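Local structure of Endonuclease/exonuclease/phosphatase (3TEB) at residues S141-L146 / M174-T179; L196-V201 / K225-Y230; D24-T29 / W63-T68. The protein probably acts as a metal-dependent hydrolase of the DNase I-like superfamily, with endonuclease or exonuclease activity. All blocks are in the same frame, centred on the assembly; numbering follows the deposited sequence.

Contact 1: residues S141-L146 / M174-T179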
loop_
_atom_site.group_PDB
_atom_site.type_symbol
_atom_site.label_atom_id
_atom_site.label_comp_id
_atom_site.label_asym_id
_atom_site.label_seq_id
_atom_site.Cartn_x
_atom_site.Cartn_y
_atom_site.Cartn_z
ATOM N N SER A 141 -0.162 -3.507 4.431
ATOM C CA SER A 141 0.489 -2.728 3.377
ATOM C C SER A 141 1.710 -3.480 2.871
ATOM O O SER A 141 2.638 -3.728 3.631
ATOM C CB SER A 141 0.888 -1.363 3.909
ATOM O OG SER A 141 1.345 -0.531 2.859
ATOM N N CYS A 142 1.699 -3.860 1.596
ATOM C CA CYS A 142 2.709 -4.772 1.073
ATOM C C CYS A 142 3.420 -4.208 -0.118
ATOM O O CYS A 142 2.802 -3.561 -0.965
ATOM C CB CYS A 142 2.084 -6.075 0.616
ATOM S SG CYS A 142 0.712 -6.607 1.610
ATOM N N HIS A 143 4.719 -4.484 -0.186
ATOM C CA HIS A 143 5.515 -4.185 -1.358
ATOM C C HIS A 143 6.477 -5.336 -1.619
ATOM O O HIS A 143 7.519 -5.450 -0.967
ATOM C CB HIS A 143 6.252 -2.854 -1.198
ATOM C CG HIS A 143 7.096 -2.497 -2.378
ATOM N ND1 HIS A 143 8.310 -1.866 -2.254
ATOM C CD2 HIS A 143 6.916 -2.716 -3.702
ATOM C CE1 HIS A 143 8.828 -1.685 -3.456
ATOM N NE2 HIS A 143 8.002 -2.193 -4.351
HETATM N N MSE A 144 6.110 -6.178 -2.585
HETATM C CA MSE A 144 6.783 -7.455 -2.832
HETATM C C MSE A 144 7.886 -7.342 -3.861
HETATM O O MSE A 144 7.966 -6.358 -4.588
HETATM C CB MSE A 144 5.780 -8.513 -3.308
HETATM C CG MSE A 144 4.460 -8.527 -2.552
HETATM SE SE MSE A 144 4.632 -9.004 -0.664
HETATM C CE MSE A 144 5.179 -10.853 -0.894
ATOM N N ASN A 145 8.721 -8.373 -3.921
ATOM C CA ASN A 145 9.757 -8.491 -4.933
ATOM C C ASN A 145 9.174 -8.963 -6.262
ATOM O O ASN A 145 8.012 -9.397 -6.316
ATOM C CB ASN A 145 10.828 -9.476 -4.468
ATOM C CG ASN A 145 11.501 -9.043 -3.186
ATOM O OD1 ASN A 145 12.186 -8.021 -3.143
ATOM N ND2 ASN A 145 11.315 -9.823 -2.130
ATOM N N LEU A 146 9.974 -8.885 -7.330
ATOM C CA LEU A 146 9.579 -9.443 -8.623
ATOM C C LEU A 146 9.295 -10.936 -8.470
ATOM O O LEU A 146 9.952 -11.615 -7.680
ATOM C CB LEU A 146 10.665 -9.202 -9.674
ATOM C CG LEU A 146 10.998 -7.747 -10.038
ATOM C CD1 LEU A 146 12.309 -7.679 -10.814
ATOM C CD2 LEU A 146 9.868 -7.044 -10.806
HETATM N N MSE A 174 -3.037 -4.980 0.823
HETATM C CA MSE A 174 -2.922 -3.873 -0.144
HETATM C C MSE A 174 -1.487 -3.554 -0.565
HETATM O O MSE A 174 -0.582 -3.457 0.277
HETATM C CB MSE A 174 -3.486 -2.591 0.476
HETATM C CG MSE A 174 -4.946 -2.620 0.849
HETATM SE SE MSE A 174 -5.410 -1.138 2.037
HETATM C CE MSE A 174 -4.599 -1.839 3.627
ATOM N N GLY A 175 -1.284 -3.354 -1.863
ATOM C CA GLY A 175 -0.036 -2.773 -2.329
ATOM C C GLY A 175 0.567 -3.235 -3.641
ATOM O O GLY A 175 -0.100 -3.805 -4.510
ATOM N N ASP A 176 1.861 -2.965 -3.765
ATOM C CA ASP A 176 2.594 -3.177 -4.992
ATOM C C ASP A 176 3.146 -4.585 -5.008
ATOM O O ASP A 176 3.988 -4.928 -4.181
ATOM C CB ASP A 176 3.725 -2.163 -5.080
ATOM C CG ASP A 176 4.480 -2.233 -6.399
ATOM O OD1 ASP A 176 3.977 -2.864 -7.372
ATOM O OD2 ASP A 176 5.586 -1.642 -6.460
ATOM N N PHE A 177 2.673 -5.395 -5.950
ATOM C CA PHE A 177 3.058 -6.802 -6.005
ATOM C C PHE A 177 4.064 -7.118 -7.103
ATOM O O PHE A 177 4.512 -8.271 -7.223
ATOM C CB PHE A 177 1.822 -7.697 -6.114
ATOM C CG PHE A 177 1.113 -7.881 -4.814
ATOM C CD1 PHE A 177 0.316 -6.856 -4.290
ATOM C CD2 PHE A 177 1.262 -9.068 -4.084
ATOM C CE1 PHE A 177 -0.331 -7.007 -3.056
ATOM C CE2 PHE A 177 0.620 -9.239 -2.846
ATOM C CZ PHE A 177 -0.177 -8.204 -2.330
ATOM N N ASN A 178 4.432 -6.093 -7.881
ATOM C CA ASN A 178 5.357 -6.238 -9.005
ATOM C C ASN A 178 4.984 -7.359 -9.959
ATOM O O ASN A 178 5.861 -8.069 -10.446
ATOM C CB ASN A 178 6.779 -6.475 -8.503
ATOM C CG ASN A 178 7.481 -5.201 -8.102
ATOM O OD1 ASN A 178 7.460 -4.204 -8.828
ATOM N ND2 ASN A 178 8.130 -5.232 -6.946
ATOM N N THR A 179 3.689 -7.518 -10.221
ATOM C CA THR A 179 3.191 -8.623 -11.037
ATOM C C THR A 179 2.080 -8.169 -11.967
ATOM O O THR A 179 1.041 -7.705 -11.516
ATOM C CB THR A 179 2.667 -9.756 -10.152
ATOM O OG1 THR A 179 3.725 -10.225 -9.316
ATOM C CG2 THR A 179 2.181 -10.907 -10.993
#
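The His-143 ring and the Asp-176 carboxylate lie side by side, with planes only 14° apart. His-143 CD2 comes within 3.2 Å of Asp-176 OD2. His-143 NE2 is also near OD2, but the angle is too poor for a hydrogen bond. The backbone O of Asp-176 lies at the ring edge, in its plane. The two residues pair across a parallel bridge and point to the same face of the sheet. With CG anti to the backbone N in both (chi1 180° and -175°), ring and carboxylate run alongside each other. Asp-176 OD2 has a weak bond from Asn-10.

The Phe-177 ring lies on the face away from His-143 and Asp-176. Met-144, a selenomethionine, runs beside it, with CG 3.6 Å from Phe-177 CD2. Met-144 SE sits 5.2 Å from the Phe-177 ring centroid, an oblique Met-aromatic contact. Phe-232 meets the same ring edge-to-face.

The backbones pair in parallel. Cys-142 N bonds Met-174 O at 2.7 Å, and Met-144 N bonds Asp-176 O at 2.9 Å. The bond from Asp-176 N to Cys-142 O between them is weak. Beyond the strand, the Asn-178 amide takes over this role. Its ND2 donates to Met-144 O at 2.6 Å, tilted from the carbonyl plane.

Residues 175-178 spell Gly-Asp-Phe-Asn, the GDFN signature of DNase I-like enzymes. His-143 touches Glu-42, a magnesium ligand seen in a structure of this protein. The arrangement is consistent with this family's active-site region, where strand ends of the two sheets meet.

Contact 2: residues L196-V201 / K225-Y230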
loop_
_atom_site.group_PDB
_atom_site.type_symbol
_atom_site.label_atom_id
_atom_site.label_comp_id
_atom_site.label_asym_id
_atom_site.label_seq_id
_atom_site.Cartn_x
_atom_site.Cartn_y
_atom_site.Cartn_z
ATOM N N LEU A 196 -6.599 -16.033 -2.048
ATOM C CA LEU A 196 -6.820 -14.605 -2.182
ATOM C C LEU A 196 -7.840 -14.263 -3.246
ATOM O O LEU A 196 -7.881 -14.885 -4.310
ATOM C CB LEU A 196 -5.511 -13.902 -2.489
ATOM C CG LEU A 196 -4.568 -13.746 -1.301
ATOM C CD1 LEU A 196 -3.337 -12.983 -1.731
ATOM C CD2 LEU A 196 -5.251 -13.033 -0.152
ATOM N N PHE A 197 -8.659 -13.260 -2.940
ATOM C CA PHE A 197 -9.642 -12.719 -3.868
ATOM C C PHE A 197 -9.247 -11.294 -4.265
ATOM O O PHE A 197 -8.851 -10.487 -3.426
ATOM C CB PHE A 197 -11.036 -12.740 -3.236
ATOM C CG PHE A 197 -11.518 -14.119 -2.862
ATOM C CD1 PHE A 197 -12.344 -14.839 -3.720
ATOM C CD2 PHE A 197 -11.149 -14.701 -1.649
ATOM C CE1 PHE A 197 -12.795 -16.117 -3.378
ATOM C CE2 PHE A 197 -11.594 -15.982 -1.303
ATOM C CZ PHE A 197 -12.417 -16.685 -2.169
ATOM N N ASP A 198 -9.361 -10.994 -5.549
ATOM C CA ASP A 198 -8.929 -9.721 -6.100
ATOM C C ASP A 198 -10.111 -8.766 -6.248
ATOM O O ASP A 198 -10.994 -9.002 -7.083
ATOM C CB ASP A 198 -8.289 -9.992 -7.464
ATOM C CG ASP A 198 -7.790 -8.741 -8.157
ATOM O OD1 ASP A 198 -7.167 -8.909 -9.220
ATOM O OD2 ASP A 198 -7.998 -7.608 -7.666
ATOM N N THR A 199 -10.117 -7.679 -5.472
ATOM C CA THR A 199 -11.243 -6.731 -5.480
ATOM C C THR A 199 -11.503 -6.074 -6.825
ATOM O O THR A 199 -12.633 -5.675 -7.109
ATOM C CB THR A 199 -11.116 -5.631 -4.432
ATOM O OG1 THR A 199 -9.961 -4.842 -4.706
ATOM C CG2 THR A 199 -11.002 -6.224 -3.055
ATOM N N TYR A 200 -10.471 -5.958 -7.655
ATOM C CA TYR A 200 -10.676 -5.470 -9.013
ATOM C C TYR A 200 -11.681 -6.366 -9.749
ATOM O O TYR A 200 -12.674 -5.880 -10.296
ATOM C CB TYR A 200 -9.360 -5.349 -9.798
ATOM C CG TYR A 200 -9.588 -4.901 -11.233
ATOM C CD1 TYR A 200 -9.963 -3.591 -11.520
ATOM C CD2 TYR A 200 -9.469 -5.796 -12.299
ATOM C CE1 TYR A 200 -10.198 -3.181 -12.830
ATOM C CE2 TYR A 200 -9.700 -5.393 -13.620
ATOM C CZ TYR A 200 -10.063 -4.085 -13.872
ATOM O OH TYR A 200 -10.296 -3.676 -15.164
ATOM N N VAL A 201 -11.417 -7.671 -9.735
ATOM C CA VAL A 201 -12.267 -8.655 -10.406
ATOM C C VAL A 201 -13.673 -8.678 -9.796
ATOM O O VAL A 201 -14.668 -8.667 -10.516
ATOM C CB VAL A 201 -11.637 -10.073 -10.357
ATOM C CG1 VAL A 201 -12.480 -11.078 -11.153
ATOM C CG2 VAL A 201 -10.167 -10.044 -10.850
ATOM N N LYS A 225 1.519 -0.950 -20.773
ATOM C CA LYS A 225 0.470 -0.667 -19.801
ATOM C C LYS A 225 0.240 -1.875 -18.886
ATOM O O LYS A 225 -0.055 -2.977 -19.347
ATOM C CB LYS A 225 -0.824 -0.241 -20.499
ATOM C CG LYS A 225 -0.779 1.172 -21.061
ATOM C CD LYS A 225 -2.083 1.912 -20.792
ATOM C CE LYS A 225 -3.125 1.684 -21.877
ATOM N NZ LYS A 225 -3.098 2.785 -22.862
ATOM N N LYS A 226 0.393 -1.665 -17.582
ATOM C CA LYS A 226 0.415 -2.776 -16.639
ATOM C C LYS A 226 -0.508 -2.580 -15.436
ATOM O O LYS A 226 -0.899 -1.461 -15.101
ATOM C CB LYS A 226 1.847 -3.035 -16.155
ATOM C CG LYS A 226 2.846 -3.488 -17.219
ATOM C CD LYS A 226 4.184 -3.782 -16.546
ATOM C CE LYS A 226 5.152 -4.550 -17.433
ATOM N NZ LYS A 226 6.123 -3.630 -18.080
ATOM N N ARG A 227 -0.862 -3.691 -14.804
ATOM C CA ARG A 227 -1.570 -3.661 -13.539
ATOM C C ARG A 227 -0.704 -4.408 -12.523
ATOM O O ARG A 227 -0.683 -5.644 -12.494
ATOM C CB ARG A 227 -2.958 -4.280 -13.689
ATOM C CG ARG A 227 -3.867 -4.074 -12.507
ATOM C CD ARG A 227 -5.286 -4.512 -12.804
ATOM N NE ARG A 227 -5.748 -5.442 -11.780
ATOM C CZ ARG A 227 -6.176 -6.675 -12.024
ATOM N NH1 ARG A 227 -6.252 -7.135 -13.262
ATOM N NH2 ARG A 227 -6.559 -7.439 -11.023
ATOM N N LEU A 228 0.032 -3.637 -11.722
ATOM C CA LEU A 228 1.046 -4.162 -10.821
ATOM C C LEU A 228 0.651 -4.035 -9.355
ATOM O O LEU A 228 1.188 -4.735 -8.488
ATOM C CB LEU A 228 2.343 -3.403 -11.025
ATOM C CG LEU A 228 3.145 -3.574 -12.308
ATOM C CD1 LEU A 228 4.520 -2.957 -12.083
ATOM C CD2 LEU A 228 3.286 -5.038 -12.704
ATOM N N ASP A 229 -0.266 -3.105 -9.090
ATOM C CA ASP A 229 -0.748 -2.817 -7.741
ATOM C C ASP A 229 -2.104 -3.485 -7.536
ATOM O O ASP A 229 -2.886 -3.615 -8.486
ATOM C CB ASP A 229 -0.883 -1.303 -7.548
ATOM C CG ASP A 229 0.453 -0.558 -7.703
ATOM O OD1 ASP A 229 0.901 -0.336 -8.860
ATOM O OD2 ASP A 229 1.039 -0.169 -6.662
ATOM N N TYR A 230 -2.391 -3.912 -6.307
ATOM C CA TYR A 230 -3.646 -4.612 -6.036
ATOM C C TYR A 230 -4.237 -4.330 -4.673
ATOM O O TYR A 230 -3.584 -3.781 -3.795
ATOM C CB TYR A 230 -3.451 -6.122 -6.125
ATOM C CG TYR A 230 -2.884 -6.634 -7.418
ATOM C CD1 TYR A 230 -3.723 -7.035 -8.453
ATOM C CD2 TYR A 230 -1.508 -6.747 -7.598
ATOM C CE1 TYR A 230 -3.209 -7.529 -9.641
ATOM C CE2 TYR A 230 -0.980 -7.234 -8.781
ATOM C CZ TYR A 230 -1.835 -7.628 -9.796
ATOM O OH TYR A 230 -1.313 -8.115 -10.970
#
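Asp-198 and Arg-227 both hold CG anti to the backbone N (chi1 180° and -169°), and their side chains reach toward each other tip to tip. The Arg-227 chain then bends at chi3, which sets NE. The motif is a helix N-cap with a salt bridge, on the second sheet of the DNase I-like fold. Asp-198 ends strand 197-198 and caps the short, weakly bonded helix that follows. Its OD2 accepts from Tyr-200 N at 3.0 Å, met from above the carboxylate plane. Its OD1 forms the salt bridge to Arg-227 NH2, and the Asp-198 carboxylate carbon CG lies at the guanidinium edge. The modelled separation is very short, and its exact length is doubtful at this resolution. Asp-198 OD1 is also hydrogen-bonded to Tyr-188 OH.

Tyr-200 covers one face of the guanidinium. Its CD2 lies over the centre, 3.4 Å from Arg-227 CZ, with the two planes 36° apart. Arg-227 CD in turn lies over a face of the Tyr-200 ring. The far end of that ring is held separately, by a bond between Tyr-200 OH and Asp-207 O. Tyr-230 flanks the salt bridge: its CD1 is 4.0 Å from Asp-198 OD1.

Contact 3: residues D24-T29 / W63-T68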
loop_
_atom_site.group_PDB
_atom_site.type_symbol
_atom_site.label_atom_id
_atom_site.label_comp_id
_atom_site.label_asym_id
_atom_site.label_seq_id
_atom_site.Cartn_x
_atom_site.Cartn_y
_atom_site.Cartn_z
ATOM N N ASP A 24 1.111 17.732 -2.013
ATOM C CA ASP A 24 -0.069 18.541 -1.820
ATOM C C ASP A 24 -1.312 17.970 -2.513
ATOM O O ASP A 24 -2.382 17.938 -1.911
ATOM C CB ASP A 24 0.186 19.969 -2.262
ATOM C CG ASP A 24 -0.712 20.956 -1.550
ATOM O OD1 ASP A 24 -0.569 21.077 -0.303
ATOM O OD2 ASP A 24 -1.544 21.609 -2.238
ATOM N N ILE A 25 -1.163 17.525 -3.764
ATOM C CA ILE A 25 -2.231 16.843 -4.501
ATOM C C ILE A 25 -2.751 15.654 -3.688
ATOM O O ILE A 25 -3.952 15.481 -3.499
ATOM C CB ILE A 25 -1.738 16.230 -5.835
ATOM C CG1 ILE A 25 -0.918 17.210 -6.696
ATOM C CG2 ILE A 25 -2.899 15.566 -6.569
ATOM C CD1 ILE A 25 -1.695 18.032 -7.643
ATOM N N LEU A 26 -1.831 14.817 -3.230
ATOM C CA LEU A 26 -2.197 13.626 -2.480
ATOM C C LEU A 26 -2.971 14.000 -1.234
ATOM O O LEU A 26 -4.051 13.479 -1.012
ATOM C CB LEU A 26 -0.944 12.839 -2.115
ATOM C CG LEU A 26 -1.012 11.519 -1.358
ATOM C CD1 LEU A 26 -2.044 10.547 -1.939
ATOM C CD2 LEU A 26 0.396 10.932 -1.403
ATOM N N ALA A 27 -2.420 14.919 -0.442
ATOM C CA ALA A 27 -3.060 15.401 0.779
ATOM C C ALA A 27 -4.465 15.945 0.532
ATOM O O ALA A 27 -5.413 15.443 1.126
ATOM C CB ALA A 27 -2.197 16.427 1.470
ATOM N N ARG A 28 -4.595 16.936 -0.353
ATOM C CA ARG A 28 -5.898 17.490 -0.766
ATOM C C ARG A 28 -6.953 16.441 -1.122
ATOM O O ARG A 28 -8.140 16.611 -0.827
ATOM C CB ARG A 28 -5.729 18.395 -1.984
ATOM C CG ARG A 28 -5.175 19.765 -1.697
ATOM C CD ARG A 28 -5.069 20.582 -2.990
ATOM N NE ARG A 28 -4.668 21.963 -2.726
ATOM C CZ ARG A 28 -5.491 22.910 -2.278
ATOM N NH1 ARG A 28 -6.769 22.634 -2.039
ATOM N NH2 ARG A 28 -5.036 24.136 -2.060
ATOM N N THR A 29 -6.509 15.379 -1.790
ATOM C CA THR A 29 -7.387 14.323 -2.252
ATOM C C THR A 29 -7.880 13.538 -1.060
ATOM O O THR A 29 -9.079 13.442 -0.845
ATOM C CB THR A 29 -6.669 13.361 -3.218
ATOM O OG1 THR A 29 -6.015 14.107 -4.254
ATOM C CG2 THR A 29 -7.665 12.377 -3.837
ATOM N N TRP A 63 4.990 11.141 7.329
ATOM C CA TRP A 63 4.801 12.146 8.351
ATOM C C TRP A 63 4.519 13.514 7.730
ATOM O O TRP A 63 3.614 14.221 8.166
ATOM C CB TRP A 63 6.019 12.192 9.250
ATOM C CG TRP A 63 5.927 13.194 10.321
ATOM C CD1 TRP A 63 6.619 14.362 10.398
ATOM C CD2 TRP A 63 5.097 13.137 11.487
ATOM N NE1 TRP A 63 6.280 15.043 11.542
ATOM C CE2 TRP A 63 5.348 14.315 12.233
ATOM C CE3 TRP A 63 4.162 12.204 11.978
ATOM C CZ2 TRP A 63 4.698 14.594 13.448
ATOM C CZ3 TRP A 63 3.509 12.478 13.190
ATOM C CH2 TRP A 63 3.788 13.671 13.912
ATOM N N VAL A 64 5.278 13.881 6.701
ATOM C CA VAL A 64 5.039 15.147 5.999
ATOM C C VAL A 64 3.626 15.159 5.403
ATOM O O VAL A 64 2.881 16.129 5.558
ATOM C CB VAL A 64 6.102 15.419 4.894
ATOM C CG1 VAL A 64 5.748 16.674 4.102
ATOM C CG2 VAL A 64 7.494 15.530 5.513
ATOM N N LEU A 65 3.262 14.065 4.743
ATOM C CA LEU A 65 1.927 13.918 4.180
ATOM C C LEU A 65 0.864 14.248 5.216
ATOM O O LEU A 65 -0.002 15.095 4.990
ATOM C CB LEU A 65 1.721 12.494 3.675
ATOM C CG LEU A 65 0.352 12.183 3.086
ATOM C CD1 LEU A 65 -0.125 13.313 2.179
ATOM C CD2 LEU A 65 0.474 10.912 2.295
ATOM N N LEU A 66 0.960 13.572 6.354
ATOM C CA LEU A 66 0.084 13.801 7.476
ATOM C C LEU A 66 0.023 15.260 7.938
ATOM O O LEU A 66 -1.069 15.781 8.167
ATOM C CB LEU A 66 0.492 12.910 8.638
ATOM C CG LEU A 66 -0.706 12.565 9.520
ATOM C CD1 LEU A 66 -1.497 11.451 8.867
ATOM C CD2 LEU A 66 -0.266 12.177 10.932
ATOM N N GLU A 67 1.173 15.916 8.090
ATOM C CA GLU A 67 1.169 17.318 8.507
ATOM C C GLU A 67 0.518 18.220 7.473
ATOM O O GLU A 67 -0.127 19.205 7.823
ATOM C CB GLU A 67 2.567 17.810 8.863
ATOM C CG GLU A 67 2.874 17.629 10.344
ATOM C CD GLU A 67 4.265 18.145 10.772
ATOM O OE1 GLU A 67 4.572 18.045 11.990
ATOM O OE2 GLU A 67 5.052 18.640 9.921
ATOM N N THR A 68 0.677 17.865 6.201
ATOM C CA THR A 68 0.023 18.579 5.103
ATOM C C THR A 68 -1.471 18.302 5.117
ATOM O O THR A 68 -2.275 19.187 4.868
ATOM C CB THR A 68 0.600 18.171 3.735
ATOM O OG1 THR A 68 2.019 18.348 3.751
ATOM C CG2 THR A 68 0.005 19.012 2.610
#
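Leu-26 and Ala-27 pack against Leu-65 and Thr-68 where two helices cross. Helix 19-33 is the connecting helix of a beta-alpha-beta crossover: it joins strands 4-10 and 37-46, which are parallel neighbours in one sheet of the DNase I-like fold. Helix 61-69 lies against it. The two short axes approach to 9.1 Å and cross at -55°. No hydrogen bond joins the two segments at any point.

The tight part is apolar and buried. Leu-65 has CG anti to its backbone N (chi1 179°), and its two methyls divide the work. Leu-65 CD2 meets Leu-26 CD2 at 3.7 Å, the two side chains crossing at about a right angle. Leu-65 CD1 lies 3.8 Å from Ala-27 CB. Ala-27 CB points to the other helix and also touches Thr-68 CG2 at 3.6 Å.

The other side is looser and more open to solvent. Asp-24 OD1 merely passes 3.6 Å from Thr-68 CG2, and is hydrogen-bonded to Tyr-72 OH. Asp-24 OD2 instead forms a salt bridge with NE of the exposed Arg-28, one turn along its own helix. Thr-68 presents its methyl to Ala-27 and turns its hydroxyl back to its own helix. Thr-68 OG1 lies 3.0 Å from Val-64 O, 45° above the carbonyl plane.

How the contacts relate
Contacts 1 and 2 are neighbours on one sheet, with centres about 11 Å apart. Strand 225-233 runs antiparallel beside strand 170-174 and joins them. Gly-175 O is 2.9 Å from Tyr-230 N, a probable hydrogen bond. Thr-179 O and Tyr-230 OH are also probably bonded. Contact 1 is nearest the metal site: the Asp-176 side chain is about 6 Å from the magnesium ion and about 7 Å from that of Asp-256. Contact 2 lies away from this site. Contact 3 touches neither of the others, and its centre is about 23 Å from that of contact 1. It lies across the chain's centre from contact 2, with the Leu-26 side chain about 14 Å from the ion.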